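Local structure of glutamate ABC superfamily ATP binding cassette transporter, binding protein (Enterococcus faecium DO, 5EYF) at residues 69-74 with 84-89; 20-25 with 63-68. The protein binds glutamate between two alpha/beta lobes and probably delivers it to an ABC transporter as the extracellular solute-binding component. One frame throughout, in Å; residues are numbered along the deposited sequence.

Contact 1. Residues 69-74 with 84-89; sequences TRIPLL and ATMTIT. With GLU (glutamic acid), chain E.
In Arg70, CG sits crowded between the backbone N and the carbonyl carbon (chi1 57°), and the chain then runs extended to NE, carrying the guanidinium from its helix to the bound glutamate. Arg70 NH1 donates to OE1 of the glutamate at 2.8 Å, and Arg70 NH2 to its OE2 at 3.1 Å. Arginine suits this family 3 solute-binding pocket because its planar guanidinium presents two N-H groups side by side to the ligand's side-chain carboxylate, while loop 84-89 takes the alpha-amino and alpha-carboxylate groups. Selenomethionine Met86, with CG anti to the backbone N (chi1 -168°) and the chain extended, crosses obliquely over one guanidinium face, its CG 3.8 Å above the centre. Its terminal methyl CE meets the Ile71 CG1 methylene at 3.6 Å, the chains crossing near a right angle. Thr85 OG1 donates to the ligand's OE1, while Thr85 O accepts from the ligand's N at 2.8 Å; Thr87 OG1 also accepts from that nitrogen. Thr87 N donates almost straight to the ligand's O (2.9 Å, 174°). Behind these groups, helix 70-75 touches strand 81-82 through Arg70 and Leu74, and Met86 touches both Phe98 of strand 96-98 and Ala203 of strand 198-205.

Contact 2. Residues 20-25 with 63-68; sequences GVKYDT and VEVTSK. With GLU (glutamic acid), chain E.
Two neighbouring parallel strands of an alpha/beta lobe, 16-21 and 59-64, end here at the glutamate pocket, their C-terminal loops supplying Lys22 and Ser67. Val21 bonds to both sides of Glu64: its N donates to Val63 O at 3.0 Å, nearly along the C=O axis, and its O accepts from Val65 N at 2.9 Å. Gly20 suits its place because Val65 CG1 lies 3.6 Å from Gly20 CA, where a side chain would collide. Glu64 CB makes a CH-pi contact over the face of the Tyr23 ring, 3.4 Å from the centroid and almost on the normal. The extended Glu64 chain brings its carboxylate nearly parallel to the ring (11° between planes). A water accepts from Tyr23 N and donates to Glu64 OE2 and Val65 O, bridging the two backbones. Lys22 bends at chi2 (-51°) and chi4 (74°), bringing CD to 3.4 Å from Val65 O and turning NZ to the pocket. There NZ donates to Ser67 OG (3.0 Å), to OE1 of the ligand (2.9 Å) and to a second water, itself held by Ser67 N. Ser67 OG donates a hydrogen bond to the ligand's OE2 (2.7 Å), so the ammonium probably polarises the hydroxyl and stabilises the ligand carboxylate's negative charge.

In the fold
Contacts 1 and 2, with centres 9 Å apart, converge on one ligand carboxylate: OE1 is shared by Lys22, Arg70 and Thr85, and OE2 by Ser67 and Arg70. Of the two, contact 1 also holds the ligand's alpha-amino and alpha-carboxylate groups. The two contacts touch directly where Lys22 CE packs 3.5 Å from Ala84 O and 3.6 Å from Arg70 NH1, and where Val65 CG2 meets Arg70 CB at 3.7 Å. They follow in series, strand 59-64 leading through Ser67 into helix 70-75. Asp174 and Arg92 also bond the glutamate. Lys22 and Arg70 probably favour the charged form of the carboxylate, which in turn would offset the repulsion between them.

Contact 1. Residues 69-74 with 84-89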
loop_
_atom_site.group_PDB
_atom_site.type_symbol
_atom_site.label_atom_id
_atom_site.label_comp_id
_atom_site.label_asym_id
_atom_site.label_seq_id
_atom_site.Cartn_x
_atom_site.Cartn_y
_atom_site.Cartn_z
ATOM N N THR B 69 -3.866 -7.566 22.825
ATOM C CA THR B 69 -3.699 -6.661 23.948
ATOM C C THR B 69 -3.283 -5.259 23.546
ATOM O O THR B 69 -3.330 -4.358 24.387
ATOM C CB THR B 69 -2.650 -7.206 24.925
ATOM O OG1 THR B 69 -1.384 -7.268 24.256
ATOM C CG2 THR B 69 -3.046 -8.601 25.418
ATOM N N ARG B 70 -2.924 -5.025 22.281
ATOM C CA ARG B 70 -2.264 -3.756 21.988
ATOM C C ARG B 70 -3.196 -2.564 22.210
ATOM O O ARG B 70 -2.800 -1.575 22.840
ATOM C CB ARG B 70 -1.667 -3.760 20.577
ATOM C CG ARG B 70 -2.614 -4.040 19.441
ATOM C CD ARG B 70 -1.828 -4.251 18.164
ATOM N NE ARG B 70 -2.740 -4.743 17.133
ATOM C CZ ARG B 70 -2.384 -5.359 16.013
ATOM N NH1 ARG B 70 -1.101 -5.538 15.690
ATOM N NH2 ARG B 70 -3.348 -5.801 15.200
ATOM N N ILE B 71 -4.437 -2.625 21.721
ATOM C CA ILE B 71 -5.304 -1.460 21.923
ATOM C C ILE B 71 -5.676 -1.326 23.410
ATOM O O ILE B 71 -5.582 -0.222 23.958
ATOM C CB ILE B 71 -6.539 -1.502 21.000
ATOM C CG1 ILE B 71 -6.128 -1.293 19.526
ATOM C CG2 ILE B 71 -7.548 -0.430 21.414
ATOM C CD1 ILE B 71 -7.334 -1.270 18.599
ATOM N N PRO B 72 -6.096 -2.382 24.122
ATOM C CA PRO B 72 -6.350 -2.217 25.569
ATOM C C PRO B 72 -5.192 -1.600 26.341
ATOM O O PRO B 72 -5.423 -0.685 27.135
ATOM C CB PRO B 72 -6.661 -3.650 26.026
ATOM C CG PRO B 72 -7.285 -4.272 24.833
ATOM C CD PRO B 72 -6.506 -3.718 23.651
ATOM N N LEU B 73 -3.948 -2.011 26.068
ATOM C CA LEU B 73 -2.792 -1.442 26.754
ATOM C C LEU B 73 -2.570 0.011 26.370
ATOM O O LEU B 73 -2.230 0.839 27.223
ATOM C CB LEU B 73 -1.549 -2.263 26.431
ATOM C CG LEU B 73 -1.533 -3.610 27.142
ATOM C CD1 LEU B 73 -0.444 -4.500 26.553
ATOM C CD2 LEU B 73 -1.288 -3.362 28.613
ATOM N N LEU B 74 -2.739 0.335 25.083
ATOM C CA LEU B 74 -2.612 1.726 24.661
ATOM C C LEU B 74 -3.665 2.607 25.324
ATOM O O LEU B 74 -3.348 3.678 25.853
ATOM C CB LEU B 74 -2.727 1.825 23.144
ATOM C CG LEU B 74 -2.547 3.253 22.607
ATOM C CD1 LEU B 74 -1.123 3.771 22.787
ATOM C CD2 LEU B 74 -2.891 3.283 21.119
ATOM N N ALA B 84 3.615 -2.183 16.004
ATOM C CA ALA B 84 3.508 -3.631 16.168
ATOM C C ALA B 84 2.720 -4.190 14.994
ATOM O O ALA B 84 1.590 -4.643 15.172
ATOM C CB ALA B 84 2.824 -4.004 17.509
ATOM N N THR B 85 3.296 -4.103 13.791
ATOM C CA THR B 85 2.707 -4.614 12.533
ATOM C C THR B 85 1.207 -4.339 12.450
ATOM O O THR B 85 0.409 -5.212 12.106
ATOM C CB THR B 85 2.991 -6.120 12.344
ATOM O OG1 THR B 85 2.382 -6.906 13.400
ATOM C CG2 THR B 85 4.491 -6.374 12.346
HETATM N N MSE B 86 0.821 -3.103 12.745
HETATM C CA MSE B 86 -0.600 -2.779 12.908
HETATM C C MSE B 86 -1.197 -2.041 11.725
HETATM O O MSE B 86 -0.821 -0.908 11.449
HETATM C CB MSE B 86 -0.804 -1.927 14.149
HETATM C CG MSE B 86 -2.288 -1.802 14.523
HETATM SE SE MSE B 86 -2.356 -0.935 16.266
HETATM C CE MSE B 86 -4.272 -0.770 16.445
ATOM N N THR B 87 -2.139 -2.677 11.042
ATOM C CA THR B 87 -2.740 -2.055 9.872
ATOM C C THR B 87 -3.696 -0.937 10.270
ATOM O O THR B 87 -4.475 -1.060 11.237
ATOM C CB THR B 87 -3.495 -3.127 9.072
ATOM O OG1 THR B 87 -2.558 -4.132 8.682
ATOM C CG2 THR B 87 -4.173 -2.541 7.826
ATOM N N ILE B 88 -3.647 0.146 9.499
ATOM C CA ILE B 88 -4.597 1.247 9.614
ATOM C C ILE B 88 -5.921 0.822 9.003
ATOM O O ILE B 88 -5.988 0.475 7.811
ATOM C CB ILE B 88 -4.056 2.501 8.902
ATOM C CG1 ILE B 88 -2.726 2.919 9.527
ATOM C CG2 ILE B 88 -5.047 3.649 9.021
ATOM C CD1 ILE B 88 -2.121 4.109 8.864
ATOM N N THR B 89 -6.980 0.899 9.799
ATOM C CA THR B 89 -8.340 0.663 9.304
ATOM C C THR B 89 -9.268 1.732 9.875
ATOM O O THR B 89 -9.034 2.250 10.967
ATOM C CB THR B 89 -8.892 -0.735 9.668
ATOM O OG1 THR B 89 -9.241 -0.789 11.062
ATOM C CG2 THR B 89 -7.910 -1.870 9.298
HETATM N N GLU E . -1.222 -6.203 10.098
HETATM C CA GLU E . -2.367 -7.060 10.445
HETATM C C GLU E . -3.203 -6.411 11.540
HETATM O O GLU E . -2.872 -5.328 12.040
HETATM C CB GLU E . -1.917 -8.470 10.874
HETATM C CG GLU E . -0.759 -8.501 11.872
HETATM C CD GLU E . -1.135 -8.086 13.291
HETATM O OE1 GLU E . -0.248 -7.584 13.989
HETATM O OE2 GLU E . -2.274 -8.333 13.750
HETATM O OXT GLU E . -4.253 -6.952 11.942
#

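Contact 2. Residues 20-25 with 63-68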
loop_
_atom_site.group_PDB
_atom_site.type_symbol
_atom_site.label_atom_id
_atom_site.label_comp_id
_atom_site.label_asym_id
_atom_site.label_seq_id
_atom_site.Cartn_x
_atom_site.Cartn_y
_atom_site.Cartn_z
ATOM N N GLY B 20 4.754 0.004 22.686
ATOM C CA GLY B 20 4.247 -1.345 22.623
ATOM C C GLY B 20 4.631 -2.041 21.332
ATOM O O GLY B 20 4.276 -1.580 20.239
ATOM N N VAL B 21 5.372 -3.148 21.431
ATOM C CA VAL B 21 5.908 -3.859 20.274
ATOM C C VAL B 21 5.616 -5.337 20.421
ATOM O O VAL B 21 5.435 -5.842 21.531
ATOM C CB VAL B 21 7.442 -3.639 20.109
ATOM C CG1 VAL B 21 7.775 -2.175 19.795
ATOM C CG2 VAL B 21 8.211 -4.119 21.370
ATOM N N LYS B 22 5.581 -6.034 19.282
ATOM C CA LYS B 22 5.541 -7.482 19.315
ATOM C C LYS B 22 6.847 -8.024 19.877
ATOM O O LYS B 22 7.916 -7.417 19.720
ATOM C CB LYS B 22 5.296 -8.054 17.915
ATOM C CG LYS B 22 4.019 -7.533 17.217
ATOM C CD LYS B 22 2.785 -7.665 18.095
ATOM C CE LYS B 22 1.473 -7.426 17.323
ATOM N NZ LYS B 22 1.056 -8.536 16.415
ATOM N N TYR B 23 6.752 -9.181 20.544
ATOM C CA TYR B 23 7.934 -9.912 20.984
ATOM C C TYR B 23 8.147 -11.197 20.201
ATOM O O TYR B 23 9.139 -11.899 20.441
ATOM C CB TYR B 23 7.865 -10.259 22.488
ATOM C CG TYR B 23 8.282 -9.151 23.448
ATOM C CD1 TYR B 23 8.216 -7.809 23.092
ATOM C CD2 TYR B 23 8.748 -9.460 24.721
ATOM C CE1 TYR B 23 8.596 -6.792 23.987
ATOM C CE2 TYR B 23 9.133 -8.459 25.611
ATOM C CZ TYR B 23 9.052 -7.137 25.250
ATOM O OH TYR B 23 9.444 -6.181 26.175
ATOM N N ASP B 24 7.250 -11.522 19.272
ATOM C CA ASP B 24 7.239 -12.821 18.619
ATOM C C ASP B 24 7.270 -12.711 17.102
ATOM O O ASP B 24 7.017 -13.706 16.411
ATOM C CB ASP B 24 6.004 -13.630 19.053
ATOM C CG ASP B 24 4.711 -13.135 18.376
ATOM O OD1 ASP B 24 4.576 -11.904 18.094
ATOM O OD2 ASP B 24 3.840 -13.997 18.132
ATOM N N THR B 25 7.544 -11.539 16.550
ATOM C CA THR B 25 7.389 -11.350 15.108
ATOM C C THR B 25 8.761 -11.058 14.506
ATOM O O THR B 25 9.222 -9.913 14.536
ATOM C CB THR B 25 6.413 -10.206 14.833
ATOM O OG1 THR B 25 5.146 -10.500 15.459
ATOM C CG2 THR B 25 6.219 -10.025 13.326
ATOM N N VAL B 63 7.457 -2.476 25.742
ATOM C CA VAL B 63 6.470 -3.288 26.446
ATOM C C VAL B 63 5.873 -4.258 25.442
ATOM O O VAL B 63 5.469 -3.857 24.338
ATOM C CB VAL B 63 5.361 -2.419 27.081
ATOM C CG1 VAL B 63 4.208 -3.265 27.604
ATOM C CG2 VAL B 63 5.931 -1.519 28.166
ATOM N N GLU B 64 5.799 -5.529 25.809
ATOM C CA GLU B 64 5.212 -6.504 24.902
ATOM C C GLU B 64 3.714 -6.262 24.724
ATOM O O GLU B 64 2.965 -6.164 25.707
ATOM C CB GLU B 64 5.443 -7.931 25.407
ATOM C CG GLU B 64 4.668 -8.903 24.532
ATOM C CD GLU B 64 4.994 -10.365 24.733
ATOM O OE1 GLU B 64 5.548 -10.736 25.781
ATOM O OE2 GLU B 64 4.668 -11.157 23.817
ATOM N N VAL B 65 3.267 -6.222 23.462
ATOM C CA VAL B 65 1.849 -6.298 23.136
ATOM C C VAL B 65 1.626 -7.463 22.177
ATOM O O VAL B 65 2.546 -7.937 21.502
ATOM C CB VAL B 65 1.321 -4.995 22.491
ATOM C CG1 VAL B 65 1.650 -3.797 23.365
ATOM C CG2 VAL B 65 1.879 -4.827 21.064
ATOM N N THR B 66 0.376 -7.910 22.111
ATOM C CA THR B 66 -0.088 -8.807 21.071
ATOM C C THR B 66 -1.149 -8.076 20.248
ATOM O O THR B 66 -1.585 -6.974 20.590
ATOM C CB THR B 66 -0.688 -10.086 21.655
ATOM O OG1 THR B 66 -1.938 -9.762 22.280
ATOM C CG2 THR B 66 0.266 -10.699 22.687
ATOM N N SER B 67 -1.604 -8.703 19.167
ATOM C CA SER B 67 -2.731 -8.113 18.449
ATOM C C SER B 67 -3.956 -7.986 19.342
ATOM O O SER B 67 -4.747 -7.051 19.179
ATOM C CB SER B 67 -3.058 -8.938 17.209
ATOM O OG SER B 67 -1.921 -8.987 16.368
ATOM N N LYS B 68 -4.112 -8.899 20.311
ATOM C CA LYS B 68 -5.242 -8.818 21.226
ATOM C C LYS B 68 -5.064 -7.702 22.251
ATOM O O LYS B 68 -6.009 -6.949 22.522
ATOM C CB LYS B 68 -5.455 -10.170 21.924
ATOM C CG LYS B 68 -6.596 -10.972 21.305
ATOM C CD LYS B 68 -6.677 -12.359 21.893
ATOM C CE LYS B 68 -7.137 -12.311 23.341
ATOM N NZ LYS B 68 -8.553 -11.847 23.476
HETATM N N GLU E . -1.222 -6.203 10.098
HETATM C CA GLU E . -2.367 -7.060 10.445
HETATM C C GLU E . -3.203 -6.411 11.540
HETATM O O GLU E . -2.872 -5.328 12.040
HETATM C CB GLU E . -1.917 -8.470 10.874
HETATM C CG GLU E . -0.759 -8.501 11.872
HETATM C CD GLU E . -1.135 -8.086 13.291
HETATM O OE1 GLU E . -0.248 -7.584 13.989
HETATM O OE2 GLU E . -2.274 -8.333 13.750
HETATM O OXT GLU E . -4.253 -6.952 11.942
HETATM O O HOH W 1 0.224 -10.538 18.136
HETATM O O HOH W 2 3.937 -10.138 21.332
#